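Local coordinates for venom allergen-like (VAL) 4 protein (Schistosoma mansoni, PDB 4P27) that binds lipid as a probably secreted member of the SCP/TAPS (CAP) family from a parasitic blood fluke, although it lacks the prototypical CAP sequence motifs, at residues Y12-K17 and G86-W91; N47-Q52 and V137-P142; L78-T83 and G131-I136; L92-N97 and C109-Q114. One frame throughout, in Å; residues are numbered along the deposited sequence.

The four contacts hold together the alpha-beta-alpha layers of a CAP domain. Contact 3 pairs two neighbouring strands of the central sheet; contact 2 packs helix 43-54 on one side of strand 133-141, and contact 1 reaches the same strand with side chains of helices 6-22 and 84-93. Contacts 1 and 2 meet at a probable hydrogen bond of 2.7 Å between His15 NE2 and Tyr140 OH; contacts 1 and 3 are joined by Trp91 NE1 to Leu78 O, 2.9 Å. Contact 4 continues helix 84-93, its centre about 11 Å from that of contact 1. A protein-attached GlcNAc, not a bound ligand, lies about 13 Å from the Tyr112 side chain of contact 4.

Contact 1: residues Y12-K17 and G86-W91; sequences YNFHKK and GAMKDW
Phe14 and Met88 carry most of this helix-helix contact, with His15 and Trp91 meeting beside them. The main interaction is CH-pi: Met88 CB sits 3.3 Å from the centroid of the Phe14 ring and only 5° off its normal, so the ring face lies against the root of the methionine. Phe14 reaches it with CG anti to its backbone N (chi1 -172°). The Met-aromatic component is oblique, Met88 SD lying 5.0 Å from the same centroid and well off the normal.

The second group is aromatic and edge-on. His15 CE1 approaches the rim of the Trp91 ring near its plane, 4.0 Å from Trp91 CZ3, while Met88 SD lies obliquely to the imidazole. The Met88 chain, bent at chi2 and chi3, takes its methyl CE back over the rim of the Trp91 ring, on a face that also receives Ala87 O. The polar ends are tied outside the pair: His15 NE2 bonds Tyr140 OH, and Trp91 NE1 bonds Leu78 O.

The two short axes approach to 10.8 Å, inclined by 26° and running the same way. Met115 of helix 110-115 touches Phe14, His15 and Trp91, while Cys138 of strand 133-141 meets both His15 and Trp91.

Contact 2: residues N47-Q52 and V137-P142; sequences NKAKQQ and VCNYAP
Ala49 presents its small side chain to Val137 and Asn139, letting helix 43-54 lie close on strand 133-141: the short axes approach to 7.6 Å, and the Ala49 and Val137 CA atoms to 5.3 Å.

The apolar part centres on Val137. Its CG1, anti to the backbone N (chi1 180°), packs 3.9 Å from Ala49 CB, and its CG2 lies near Ala49 O and Gln52 CG. The extended Gln52 chain crosses the valine at about a right angle, its amide carbon CD 3.9 Å from Val137 CG1. Asn139 ND2 also touches the alanine methyl, 3.6 Å from Ala49 CB.

The polar part is bridged by water. One molecule donates to Gln52 OE1 at 2.9 Å and accepts from Asn139 ND2 at 3.1 Å, linking two buried amides across the interface. Asn139 ND2 also bonds Leu45 O, so both its hydrogens can be used; its 3.4 Å approach to Ala49 N is merely a meeting of two donors. Gln76 of the adjacent strand completes the network, donating from NE2 to Asn139 OD1 and accepting at OE1 from Gln52 NE2, which fixes how both amides are turned.

Cys138 points away from helix 43-54 and is touched by helices 6-22 and 84-93, which therefore cover the opposite face of the strand, as in the alpha-beta-alpha sandwich of the CAP domain.

Contact 3: residues L78-T83 and G131-I136; sequences LADYPT and GKNYLI
Ala79 and Ile136 form the tight end of this strand pair, exchanging backbone hydrogen bonds: Ala79 N to Ile136 O at 2.9 Å and Ile136 N to Ala79 O at 3.0 Å. Tyr81 and Tyr134 repeat the exchange, with N-H angles of 161° and 165°. Leu135 opposes Asp80 between them as a non-hydrogen-bonded pair, where Asp80 CA lies 3.4 Å from Tyr134 O. The Ala79 and Ile136 side chains lie on the face covered by Ala87 of helix 84-93.

This is regular antiparallel pairing, axes 4.8 Å apart, at one margin of the central CAP sheet: strand 75-81 is one of its two outermost strands within the chain.

The exposed side is looser. On the Asp80 face, Asn133 ND2 makes a weak bond to Asp80 OD1 at 3.4 Å, the carboxylate and amide planes 77° apart. Past Tyr81, Asn133 OD1 accepts from Lys132 NZ at 2.8 Å and rests beside Pro82, 3.2 Å from Pro82 CA. Tyr134 CD2 approaches Pro82 O, and Thr83 OG1 N-caps helix 84-93 through Gly86 N.

Contact 4: residues L92-N97 and C109-Q114; sequences LEEYKN and CKNYKQ
Glu94 reaches the start of helix 110-115 with CG anti to its carbonyl carbon (chi1 -64°) and an extended chain beyond, while Tyr112 has CG anti to its backbone N (chi1 169°), which directs the ring toward Tyr95, whose CB covers one face. The carboxylate is held by three bonds. Glu94 OE1 accepts from Tyr112 N at 3.2 Å, a nearly straight bond (166°) arriving from above the carboxylate plane, and more weakly from Asn111 N at 2.9 Å. Glu94 OE2 takes Asn111 ND2 on its syn side at 2.7 Å, the donor tilted out of the carboxylate plane.

An acidic side chain thus binds N-H groups at the N-terminal end of helix 110-115 in the CAP domain, where the helix dipole would favour negative charge. Asp108 adds to it, its OD1 accepting from Lys110 N, though its OD2 lies close to Glu94 OE2, a like-charge proximity that may raise the proton affinity of the pair.

Apolar contacts lie nearer the backbone of 92-97. Tyr95 CB stands over the centre of the Tyr112 ring, 3.6 Å from its centroid, and Glu94 CB meets Tyr112 CB at 3.6 Å. Farther along, Cys109 SG, disulfide-bonded to Cys105, packs 3.5 Å from Asn97 CB, while Asn97 ND2 bonds Asp108 O.

Contact 1: residues Y12-K17 and G86-W91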
loop_
_atom_site.group_PDB
_atom_site.type_symbol
_atom_site.label_atom_id
_atom_site.label_comp_id
_atom_site.label_asym_id
_atom_site.label_seq_id
_atom_site.Cartn_x
_atom_site.Cartn_y
_atom_site.Cartn_z
ATOM N N TYR A 12 2.102 2.394 9.069
ATOM C CA TYR A 12 0.688 2.806 9.231
ATOM C C TYR A 12 0.493 4.295 9.065
ATOM O O TYR A 12 -0.357 4.759 8.235
ATOM C CB TYR A 12 0.174 2.329 10.619
ATOM C CG TYR A 12 -1.319 2.461 10.842
ATOM C CD1 TYR A 12 -2.248 2.341 9.749
ATOM C CD2 TYR A 12 -1.824 2.693 12.118
ATOM C CE1 TYR A 12 -3.611 2.424 9.967
ATOM C CE2 TYR A 12 -3.229 2.832 12.353
ATOM C CZ TYR A 12 -4.103 2.703 11.273
ATOM O OH TYR A 12 -5.467 2.821 11.467
ATOM N N ASN A 13 1.338 5.084 9.742
ATOM C CA ASN A 13 1.182 6.554 9.608
ATOM C C ASN A 13 1.556 7.065 8.218
ATOM O O ASN A 13 1.049 8.083 7.752
ATOM C CB ASN A 13 2.090 7.299 10.616
ATOM C CG ASN A 13 1.636 7.155 12.087
ATOM O OD1 ASN A 13 2.480 7.259 12.980
ATOM N ND2 ASN A 13 0.378 6.845 12.337
ATOM N N PHE A 14 2.563 6.471 7.615
ATOM C CA PHE A 14 2.955 6.896 6.271
ATOM C C PHE A 14 1.736 6.650 5.316
ATOM O O PHE A 14 1.411 7.498 4.506
ATOM C CB PHE A 14 4.174 6.058 5.805
ATOM C CG PHE A 14 4.757 6.565 4.506
ATOM C CD1 PHE A 14 4.208 6.169 3.268
ATOM C CD2 PHE A 14 5.849 7.417 4.494
ATOM C CE1 PHE A 14 4.705 6.670 2.092
ATOM C CE2 PHE A 14 6.399 7.899 3.291
ATOM C CZ PHE A 14 5.822 7.534 2.093
ATOM N N HIS A 15 1.061 5.503 5.460
ATOM C CA HIS A 15 -0.141 5.258 4.621
ATOM C C HIS A 15 -1.288 6.236 4.911
ATOM O O HIS A 15 -1.874 6.802 3.989
ATOM C CB HIS A 15 -0.675 3.834 4.844
ATOM C CG HIS A 15 0.082 2.796 4.107
ATOM N ND1 HIS A 15 1.264 2.270 4.586
ATOM C CD2 HIS A 15 -0.221 2.087 2.980
ATOM C CE1 HIS A 15 1.696 1.327 3.752
ATOM N NE2 HIS A 15 0.798 1.167 2.791
ATOM N N LYS A 16 -1.548 6.532 6.188
ATOM C CA LYS A 16 -2.505 7.588 6.530
ATOM C C LYS A 16 -2.162 8.912 5.903
ATOM O O LYS A 16 -3.023 9.571 5.367
ATOM C CB LYS A 16 -2.679 7.719 8.069
ATOM C CG LYS A 16 -3.332 6.479 8.576
ATOM C CD LYS A 16 -4.025 6.662 9.921
ATOM C CE LYS A 16 -3.024 6.498 11.038
ATOM N NZ LYS A 16 -3.825 6.503 12.310
ATOM N N LYS A 17 -0.892 9.294 5.951
ATOM C CA LYS A 17 -0.472 10.566 5.426
ATOM C C LYS A 17 -0.613 10.625 3.870
ATOM O O LYS A 17 -1.025 11.640 3.347
ATOM C CB LYS A 17 1.023 10.796 5.701
ATOM C CG LYS A 17 1.365 12.278 5.538
ATOM C CD LYS A 17 2.642 12.468 4.787
ATOM C CE LYS A 17 2.865 13.947 4.478
ATOM N NZ LYS A 17 3.759 13.998 3.281
ATOM N N GLY A 86 12.611 4.113 3.326
ATOM C CA GLY A 86 12.973 4.093 1.944
ATOM C C GLY A 86 11.934 3.285 1.163
ATOM O O GLY A 86 11.543 3.676 0.072
ATOM N N ALA A 87 11.570 2.119 1.707
ATOM C CA ALA A 87 10.550 1.272 1.099
ATOM C C ALA A 87 9.243 2.104 0.851
ATOM O O ALA A 87 8.731 2.127 -0.287
ATOM C CB ALA A 87 10.289 0.094 1.987
ATOM N N MET A 88 8.782 2.862 1.860
ATOM C CA MET A 88 7.477 3.557 1.800
ATOM C C MET A 88 7.546 4.570 0.689
ATOM O O MET A 88 6.605 4.718 -0.105
ATOM C CB MET A 88 7.097 4.276 3.105
ATOM C CG MET A 88 6.785 3.409 4.330
ATOM S SD MET A 88 5.577 2.119 3.868
ATOM C CE MET A 88 6.506 0.626 3.495
ATOM N N LYS A 89 8.692 5.244 0.605
ATOM C CA LYS A 89 8.890 6.312 -0.336
ATOM C C LYS A 89 9.017 5.754 -1.762
ATOM O O LYS A 89 8.527 6.345 -2.720
ATOM C CB LYS A 89 10.185 7.038 0.007
ATOM C CG LYS A 89 10.169 8.455 -0.518
ATOM C CD LYS A 89 11.539 8.972 -0.970
ATOM C CE LYS A 89 11.416 10.489 -1.171
ATOM N NZ LYS A 89 12.695 11.245 -1.094
ATOM N N ASP A 90 9.708 4.633 -1.899
ATOM C CA ASP A 90 9.711 3.948 -3.167
ATOM C C ASP A 90 8.278 3.568 -3.674
ATOM O O ASP A 90 7.921 3.763 -4.862
ATOM C CB ASP A 90 10.551 2.701 -3.043
ATOM C CG ASP A 90 10.602 1.923 -4.317
ATOM O OD1 ASP A 90 11.008 2.499 -5.319
ATOM O OD2 ASP A 90 10.251 0.727 -4.353
ATOM N N TRP A 91 7.464 2.994 -2.792
ATOM C CA TRP A 91 6.095 2.665 -3.197
ATOM C C TRP A 91 5.357 3.948 -3.610
ATOM O O TRP A 91 4.692 4.006 -4.660
ATOM C CB TRP A 91 5.336 2.019 -2.017
ATOM C CG TRP A 91 5.768 0.655 -1.673
ATOM C CD1 TRP A 91 6.655 -0.120 -2.322
ATOM C CD2 TRP A 91 5.309 -0.089 -0.532
ATOM N NE1 TRP A 91 6.813 -1.360 -1.637
ATOM C CE2 TRP A 91 5.956 -1.328 -0.542
ATOM C CE3 TRP A 91 4.352 0.183 0.497
ATOM C CZ2 TRP A 91 5.725 -2.290 0.445
ATOM C CZ3 TRP A 91 4.164 -0.763 1.445
ATOM C CH2 TRP A 91 4.845 -1.967 1.439
#

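Contact 2: residues N47-Q52 and V137-P142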
loop_
_atom_site.group_PDB
_atom_site.type_symbol
_atom_site.label_atom_id
_atom_site.label_comp_id
_atom_site.label_asym_id
_atom_site.label_seq_id
_atom_site.Cartn_x
_atom_site.Cartn_y
_atom_site.Cartn_z
ATOM N N ASN A 47 -0.114 -10.253 11.057
ATOM C CA ASN A 47 0.522 -11.511 11.348
ATOM C C ASN A 47 0.771 -12.317 10.130
ATOM O O ASN A 47 1.832 -13.003 10.041
ATOM C CB ASN A 47 -0.328 -12.326 12.325
ATOM C CG ASN A 47 -0.403 -11.663 13.664
ATOM O OD1 ASN A 47 0.354 -10.720 13.952
ATOM N ND2 ASN A 47 -1.346 -12.109 14.495
ATOM N N LYS A 48 -0.179 -12.310 9.187
ATOM C CA LYS A 48 0.053 -13.118 7.987
ATOM C C LYS A 48 1.200 -12.499 7.209
ATOM O O LYS A 48 2.065 -13.231 6.660
ATOM C CB LYS A 48 -1.185 -13.322 7.164
ATOM C CG LYS A 48 -2.095 -14.365 7.881
ATOM C CD LYS A 48 -1.828 -15.824 7.501
ATOM C CE LYS A 48 -1.736 -15.947 5.986
ATOM N NZ LYS A 48 -1.469 -17.335 5.579
ATOM N N ALA A 49 1.243 -11.166 7.267
ATOM C CA ALA A 49 2.279 -10.380 6.539
ATOM C C ALA A 49 3.613 -10.804 7.111
ATOM O O ALA A 49 4.595 -11.012 6.383
ATOM C CB ALA A 49 2.084 -8.883 6.737
ATOM N N LYS A 50 3.643 -10.902 8.432
ATOM C CA LYS A 50 4.886 -11.220 9.182
ATOM C C LYS A 50 5.381 -12.665 8.969
ATOM O O LYS A 50 6.556 -12.882 8.732
ATOM C CB LYS A 50 4.627 -11.010 10.690
ATOM C CG LYS A 50 5.920 -10.902 11.472
ATOM C CD LYS A 50 6.043 -9.514 12.083
ATOM C CE LYS A 50 5.297 -9.352 13.427
ATOM N NZ LYS A 50 6.124 -9.819 14.574
ATOM N N GLN A 51 4.471 -13.662 9.016
ATOM C CA GLN A 51 4.847 -15.023 8.659
ATOM C C GLN A 51 5.461 -15.063 7.260
ATOM O O GLN A 51 6.437 -15.772 7.052
ATOM C CB GLN A 51 3.616 -15.988 8.711
ATOM C CG GLN A 51 3.070 -16.153 10.148
ATOM C CD GLN A 51 1.673 -16.760 10.155
ATOM O OE1 GLN A 51 0.673 -16.104 10.487
ATOM N NE2 GLN A 51 1.593 -18.014 9.752
ATOM N N GLN A 52 4.869 -14.329 6.299
ATOM C CA GLN A 52 5.405 -14.269 4.941
ATOM C C GLN A 52 6.785 -13.589 5.026
ATOM O O GLN A 52 7.747 -14.096 4.473
ATOM C CB GLN A 52 4.561 -13.404 4.051
ATOM C CG GLN A 52 5.069 -13.334 2.611
ATOM C CD GLN A 52 4.003 -12.800 1.655
ATOM O OE1 GLN A 52 2.818 -12.897 1.941
ATOM N NE2 GLN A 52 4.430 -12.278 0.500
ATOM N N VAL A 137 6.236 -6.686 3.930
ATOM C CA VAL A 137 4.993 -7.196 3.344
ATOM C C VAL A 137 3.903 -6.329 3.960
ATOM O O VAL A 137 3.837 -6.288 5.179
ATOM C CB VAL A 137 4.748 -8.648 3.717
ATOM C CG1 VAL A 137 3.433 -9.207 3.111
ATOM C CG2 VAL A 137 5.966 -9.497 3.275
ATOM N N CYS A 138 3.116 -5.600 3.137
ATOM C CA CYS A 138 1.818 -4.996 3.589
ATOM C C CYS A 138 0.708 -5.709 2.903
ATOM O O CYS A 138 0.794 -5.921 1.670
ATOM C CB CYS A 138 1.702 -3.513 3.253
ATOM S SG CYS A 138 2.668 -2.464 4.371
ATOM N N ASN A 139 -0.263 -6.131 3.716
ATOM C CA ASN A 139 -1.525 -6.711 3.255
ATOM C C ASN A 139 -2.615 -5.704 3.429
ATOM O O ASN A 139 -2.614 -4.922 4.400
ATOM C CB ASN A 139 -1.913 -8.004 3.953
ATOM C CG ASN A 139 -0.981 -9.124 3.611
ATOM O OD1 ASN A 139 -0.549 -9.206 2.480
ATOM N ND2 ASN A 139 -0.623 -9.992 4.614
ATOM N N TYR A 140 -3.529 -5.698 2.452
ATOM C CA TYR A 140 -4.607 -4.717 2.390
ATOM C C TYR A 140 -5.948 -5.520 2.096
ATOM O O TYR A 140 -5.946 -6.451 1.330
ATOM C CB TYR A 140 -4.396 -3.777 1.232
ATOM C CG TYR A 140 -3.068 -3.045 1.258
ATOM C CD1 TYR A 140 -1.895 -3.640 0.705
ATOM C CD2 TYR A 140 -2.959 -1.747 1.864
ATOM C CE1 TYR A 140 -0.662 -2.968 0.719
ATOM C CE2 TYR A 140 -1.704 -1.060 1.862
ATOM C CZ TYR A 140 -0.575 -1.702 1.331
ATOM O OH TYR A 140 0.645 -1.070 1.323
ATOM N N ALA A 141 -7.059 -5.106 2.711
ATOM C CA ALA A 141 -8.401 -5.727 2.512
ATOM C C ALA A 141 -9.429 -4.594 2.359
ATOM O O ALA A 141 -9.512 -3.745 3.220
ATOM C CB ALA A 141 -8.763 -6.561 3.743
ATOM N N PRO A 142 -10.237 -4.597 1.276
ATOM C CA PRO A 142 -10.124 -5.542 0.124
ATOM C C PRO A 142 -8.894 -5.134 -0.639
ATOM O O PRO A 142 -8.351 -4.040 -0.401
ATOM C CB PRO A 142 -11.391 -5.248 -0.767
ATOM C CG PRO A 142 -12.134 -4.187 -0.071
ATOM C CD PRO A 142 -11.484 -3.814 1.281
HETATM O O HOH W 1 0.544 -12.663 3.681
#

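Contact 3: residues L78-T83 and G131-I136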
loop_
_atom_site.group_PDB
_atom_site.type_symbol
_atom_site.label_atom_id
_atom_site.label_comp_id
_atom_site.label_asym_id
_atom_site.label_seq_id
_atom_site.Cartn_x
_atom_site.Cartn_y
_atom_site.Cartn_z
ATOM N N LEU A 78 5.016 -5.322 -1.626
ATOM C CA LEU A 78 6.271 -5.909 -1.117
ATOM C C LEU A 78 7.439 -4.933 -1.330
ATOM O O LEU A 78 7.446 -4.075 -2.297
ATOM C CB LEU A 78 6.598 -7.188 -1.895
ATOM C CG LEU A 78 5.632 -8.360 -1.902
ATOM C CD1 LEU A 78 6.114 -9.461 -2.888
ATOM C CD2 LEU A 78 5.450 -8.951 -0.521
ATOM N N ALA A 79 8.427 -4.966 -0.422
ATOM C CA ALA A 79 9.598 -4.088 -0.626
ATOM C C ALA A 79 10.848 -4.844 -0.135
ATOM O O ALA A 79 10.769 -5.659 0.796
ATOM C CB ALA A 79 9.450 -2.749 0.053
ATOM N N ASP A 80 11.962 -4.667 -0.850
ATOM C CA ASP A 80 13.180 -5.376 -0.455
ATOM C C ASP A 80 14.117 -4.197 -0.303
ATOM O O ASP A 80 14.470 -3.617 -1.290
ATOM C CB ASP A 80 13.664 -6.338 -1.558
ATOM C CG ASP A 80 15.100 -6.947 -1.239
ATOM O OD1 ASP A 80 15.619 -6.766 -0.087
ATOM O OD2 ASP A 80 15.651 -7.669 -2.117
ATOM N N TYR A 81 14.368 -3.740 0.940
ATOM C CA TYR A 81 14.937 -2.397 1.097
ATOM C C TYR A 81 15.689 -2.233 2.407
ATOM O O TYR A 81 15.315 -2.855 3.453
ATOM C CB TYR A 81 13.842 -1.337 1.141
ATOM C CG TYR A 81 13.890 -0.413 0.022
ATOM C CD1 TYR A 81 13.333 -0.808 -1.199
ATOM C CD2 TYR A 81 14.447 0.854 0.152
ATOM C CE1 TYR A 81 13.305 0.016 -2.269
ATOM C CE2 TYR A 81 14.465 1.697 -0.954
ATOM C CZ TYR A 81 13.881 1.242 -2.150
ATOM O OH TYR A 81 13.816 1.956 -3.299
ATOM N N PRO A 82 16.711 -1.354 2.378
ATOM C CA PRO A 82 17.593 -1.324 3.571
ATOM C C PRO A 82 16.848 -0.648 4.759
ATOM O O PRO A 82 17.065 -1.008 5.906
ATOM C CB PRO A 82 18.840 -0.549 3.082
ATOM C CG PRO A 82 18.343 0.297 1.945
ATOM C CD PRO A 82 17.209 -0.488 1.285
ATOM N N THR A 83 15.898 0.239 4.469
ATOM C CA THR A 83 15.133 0.906 5.496
ATOM C C THR A 83 13.608 0.874 5.161
ATOM O O THR A 83 13.202 0.807 3.996
ATOM C CB THR A 83 15.609 2.357 5.691
ATOM O OG1 THR A 83 15.214 3.109 4.556
ATOM C CG2 THR A 83 17.258 2.498 5.772
ATOM N N GLY A 131 19.399 -10.265 6.407
ATOM C CA GLY A 131 20.685 -9.767 5.938
ATOM C C GLY A 131 20.677 -8.282 5.973
ATOM O O GLY A 131 20.203 -7.688 6.951
ATOM N N LYS A 132 21.225 -7.700 4.922
ATOM C CA LYS A 132 21.439 -6.305 4.808
ATOM C C LYS A 132 20.049 -5.593 4.809
ATOM O O LYS A 132 19.868 -4.583 5.493
ATOM C CB LYS A 132 22.179 -6.072 3.493
ATOM C CG LYS A 132 22.493 -4.607 3.213
ATOM C CD LYS A 132 23.404 -4.444 1.987
ATOM C CE LYS A 132 22.692 -3.799 0.789
ATOM N NZ LYS A 132 21.520 -2.915 1.151
ATOM N N ASN A 133 19.069 -6.162 4.081
ATOM C CA ASN A 133 17.732 -5.556 3.875
ATOM C C ASN A 133 16.577 -6.161 4.692
ATOM O O ASN A 133 16.680 -7.299 5.248
ATOM C CB ASN A 133 17.446 -5.608 2.377
ATOM C CG ASN A 133 18.358 -4.649 1.607
ATOM O OD1 ASN A 133 19.076 -3.857 2.198
ATOM N ND2 ASN A 133 18.289 -4.688 0.314
ATOM N N TYR A 134 15.466 -5.407 4.723
ATOM C CA TYR A 134 14.173 -5.892 5.218
ATOM C C TYR A 134 13.490 -6.470 3.978
ATOM O O TYR A 134 13.623 -5.925 2.902
ATOM C CB TYR A 134 13.384 -4.683 5.720
ATOM C CG TYR A 134 13.861 -4.174 7.065
ATOM C CD1 TYR A 134 13.631 -4.927 8.220
ATOM C CD2 TYR A 134 14.558 -2.972 7.175
ATOM C CE1 TYR A 134 14.060 -4.469 9.448
ATOM C CE2 TYR A 134 14.960 -2.495 8.410
ATOM C CZ TYR A 134 14.747 -3.244 9.512
ATOM O OH TYR A 134 15.159 -2.810 10.738
ATOM N N LEU A 135 12.793 -7.586 4.161
ATOM C CA LEU A 135 11.601 -7.928 3.412
ATOM C C LEU A 135 10.388 -7.302 4.160
ATOM O O LEU A 135 10.118 -7.655 5.294
ATOM C CB LEU A 135 11.478 -9.435 3.337
ATOM C CG LEU A 135 10.257 -9.884 2.474
ATOM C CD1 LEU A 135 10.214 -9.221 1.096
ATOM C CD2 LEU A 135 10.416 -11.346 2.246
ATOM N N ILE A 136 9.760 -6.294 3.552
ATOM C CA ILE A 136 8.506 -5.703 4.064
ATOM C C ILE A 136 7.268 -6.165 3.233
ATOM O O ILE A 136 7.327 -6.130 1.981
ATOM C CB ILE A 136 8.618 -4.209 3.966
ATOM C CG1 ILE A 136 9.898 -3.766 4.704
ATOM C CG2 ILE A 136 7.338 -3.532 4.492
ATOM C CD1 ILE A 136 10.404 -2.438 4.191
#

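Contact 4: residues L92-N97 and C109-Q114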
loop_
_atom_site.group_PDB
_atom_site.type_symbol
_atom_site.label_atom_id
_atom_site.label_comp_id
_atom_site.label_asym_id
_atom_site.label_seq_id
_atom_site.Cartn_x
_atom_site.Cartn_y
_atom_site.Cartn_z
ATOM N N LEU A 92 5.412 4.973 -2.764
ATOM C CA LEU A 92 4.699 6.230 -3.057
ATOM C C LEU A 92 5.054 6.857 -4.437
ATOM O O LEU A 92 4.182 7.264 -5.212
ATOM C CB LEU A 92 4.958 7.247 -1.887
ATOM C CG LEU A 92 4.556 8.713 -2.210
ATOM C CD1 LEU A 92 3.051 8.835 -2.403
ATOM C CD2 LEU A 92 5.004 9.661 -1.080
ATOM N N GLU A 93 6.341 6.925 -4.748
ATOM C CA GLU A 93 6.792 7.764 -5.856
ATOM C C GLU A 93 6.526 7.080 -7.164
ATOM O O GLU A 93 6.764 7.666 -8.203
ATOM C CB GLU A 93 8.282 8.017 -5.782
ATOM C CG GLU A 93 8.679 8.358 -4.386
ATOM C CD GLU A 93 9.301 9.686 -4.305
ATOM O OE1 GLU A 93 8.563 10.665 -4.369
ATOM O OE2 GLU A 93 10.523 9.713 -4.195
ATOM N N GLU A 94 6.013 5.864 -7.116
ATOM C CA GLU A 94 5.422 5.320 -8.291
ATOM C C GLU A 94 4.305 6.164 -8.824
ATOM O O GLU A 94 3.869 5.906 -9.944
ATOM C CB GLU A 94 4.849 3.936 -8.016
ATOM C CG GLU A 94 5.896 2.925 -7.655
ATOM C CD GLU A 94 5.268 1.562 -7.505
ATOM O OE1 GLU A 94 4.012 1.403 -7.619
ATOM O OE2 GLU A 94 6.027 0.647 -7.254
ATOM N N TYR A 95 3.817 7.157 -8.062
ATOM C CA TYR A 95 2.852 8.080 -8.633
ATOM C C TYR A 95 3.393 8.829 -9.883
ATOM O O TYR A 95 2.601 9.291 -10.699
ATOM C CB TYR A 95 2.356 9.105 -7.576
ATOM C CG TYR A 95 3.320 10.228 -7.240
ATOM C CD1 TYR A 95 3.560 11.279 -8.142
ATOM C CD2 TYR A 95 3.954 10.267 -5.993
ATOM C CE1 TYR A 95 4.407 12.331 -7.802
ATOM C CE2 TYR A 95 4.828 11.277 -5.660
ATOM C CZ TYR A 95 5.036 12.318 -6.557
ATOM O OH TYR A 95 5.888 13.339 -6.182
ATOM N N LYS A 96 4.726 8.929 -10.025
ATOM C CA LYS A 96 5.327 9.517 -11.230
ATOM C C LYS A 96 5.031 8.716 -12.487
ATOM O O LYS A 96 5.187 9.241 -13.554
ATOM C CB LYS A 96 6.811 9.654 -11.065
ATOM C CG LYS A 96 7.108 10.683 -10.005
ATOM C CD LYS A 96 8.493 10.559 -9.414
ATOM C CE LYS A 96 8.743 11.919 -8.804
ATOM N NZ LYS A 96 9.737 11.887 -7.718
ATOM N N ASN A 97 4.612 7.457 -12.355
ATOM C CA ASN A 97 4.450 6.600 -13.485
ATOM C C ASN A 97 3.012 6.488 -13.825
ATOM O O ASN A 97 2.676 5.796 -14.781
ATOM C CB ASN A 97 4.965 5.195 -13.184
ATOM C CG ASN A 97 6.419 5.175 -12.716
ATOM O OD1 ASN A 97 7.233 5.979 -13.144
ATOM N ND2 ASN A 97 6.742 4.246 -11.836
ATOM N N CYS A 109 3.244 0.943 -11.117
ATOM C CA CYS A 109 2.263 1.723 -10.385
ATOM C C CYS A 109 1.531 0.912 -9.328
ATOM O O CYS A 109 0.733 1.494 -8.633
ATOM C CB CYS A 109 1.182 2.249 -11.389
ATOM S SG CYS A 109 2.044 3.336 -12.544
ATOM N N LYS A 110 1.750 -0.399 -9.229
ATOM C CA LYS A 110 0.868 -1.228 -8.378
ATOM C C LYS A 110 0.961 -0.826 -6.903
ATOM O O LYS A 110 -0.021 -0.882 -6.224
ATOM C CB LYS A 110 1.229 -2.699 -8.313
ATOM C CG LYS A 110 1.355 -3.558 -9.535
ATOM C CD LYS A 110 2.103 -4.829 -9.023
ATOM C CE LYS A 110 2.347 -5.869 -10.116
ATOM N NZ LYS A 110 1.728 -5.388 -11.391
ATOM N N ASN A 111 2.152 -0.520 -6.397
ATOM C CA ASN A 111 2.260 -0.210 -4.964
ATOM C C ASN A 111 1.551 1.112 -4.663
ATOM O O ASN A 111 0.799 1.197 -3.743
ATOM C CB ASN A 111 3.765 -0.115 -4.602
ATOM C CG ASN A 111 4.464 -1.447 -4.816
ATOM O OD1 ASN A 111 3.980 -2.458 -4.348
ATOM N ND2 ASN A 111 5.532 -1.467 -5.620
ATOM N N TYR A 112 1.841 2.176 -5.432
ATOM C CA TYR A 112 1.127 3.452 -5.287
ATOM C C TYR A 112 -0.404 3.320 -5.374
ATOM O O TYR A 112 -1.169 3.796 -4.489
ATOM C CB TYR A 112 1.665 4.473 -6.338
ATOM C CG TYR A 112 0.762 5.690 -6.372
ATOM C CD1 TYR A 112 0.742 6.581 -5.318
ATOM C CD2 TYR A 112 -0.166 5.865 -7.421
ATOM C CE1 TYR A 112 -0.138 7.679 -5.329
ATOM C CE2 TYR A 112 -1.027 6.965 -7.452
ATOM C CZ TYR A 112 -1.017 7.838 -6.377
ATOM O OH TYR A 112 -1.854 8.899 -6.326
ATOM N N LYS A 113 -0.913 2.627 -6.421
ATOM C CA LYS A 113 -2.342 2.481 -6.565
ATOM C C LYS A 113 -3.024 1.774 -5.383
ATOM O O LYS A 113 -4.102 2.176 -4.968
ATOM C CB LYS A 113 -2.758 1.751 -7.893
ATOM C CG LYS A 113 -2.438 2.517 -9.184
ATOM C CD LYS A 113 -2.839 1.670 -10.420
ATOM C CE LYS A 113 -4.354 1.676 -10.617
ATOM N NZ LYS A 113 -4.695 0.967 -11.928
ATOM N N GLN A 114 -2.392 0.734 -4.865
ATOM C CA GLN A 114 -2.903 0.049 -3.715
ATOM C C GLN A 114 -2.906 0.991 -2.485
ATOM O O GLN A 114 -3.839 0.918 -1.677
ATOM C CB GLN A 114 -2.041 -1.186 -3.401
ATOM C CG GLN A 114 -2.525 -1.906 -2.150
ATOM C CD GLN A 114 -3.971 -2.498 -2.346
ATOM O OE1 GLN A 114 -4.111 -3.595 -2.876
ATOM N NE2 GLN A 114 -5.002 -1.816 -1.849
#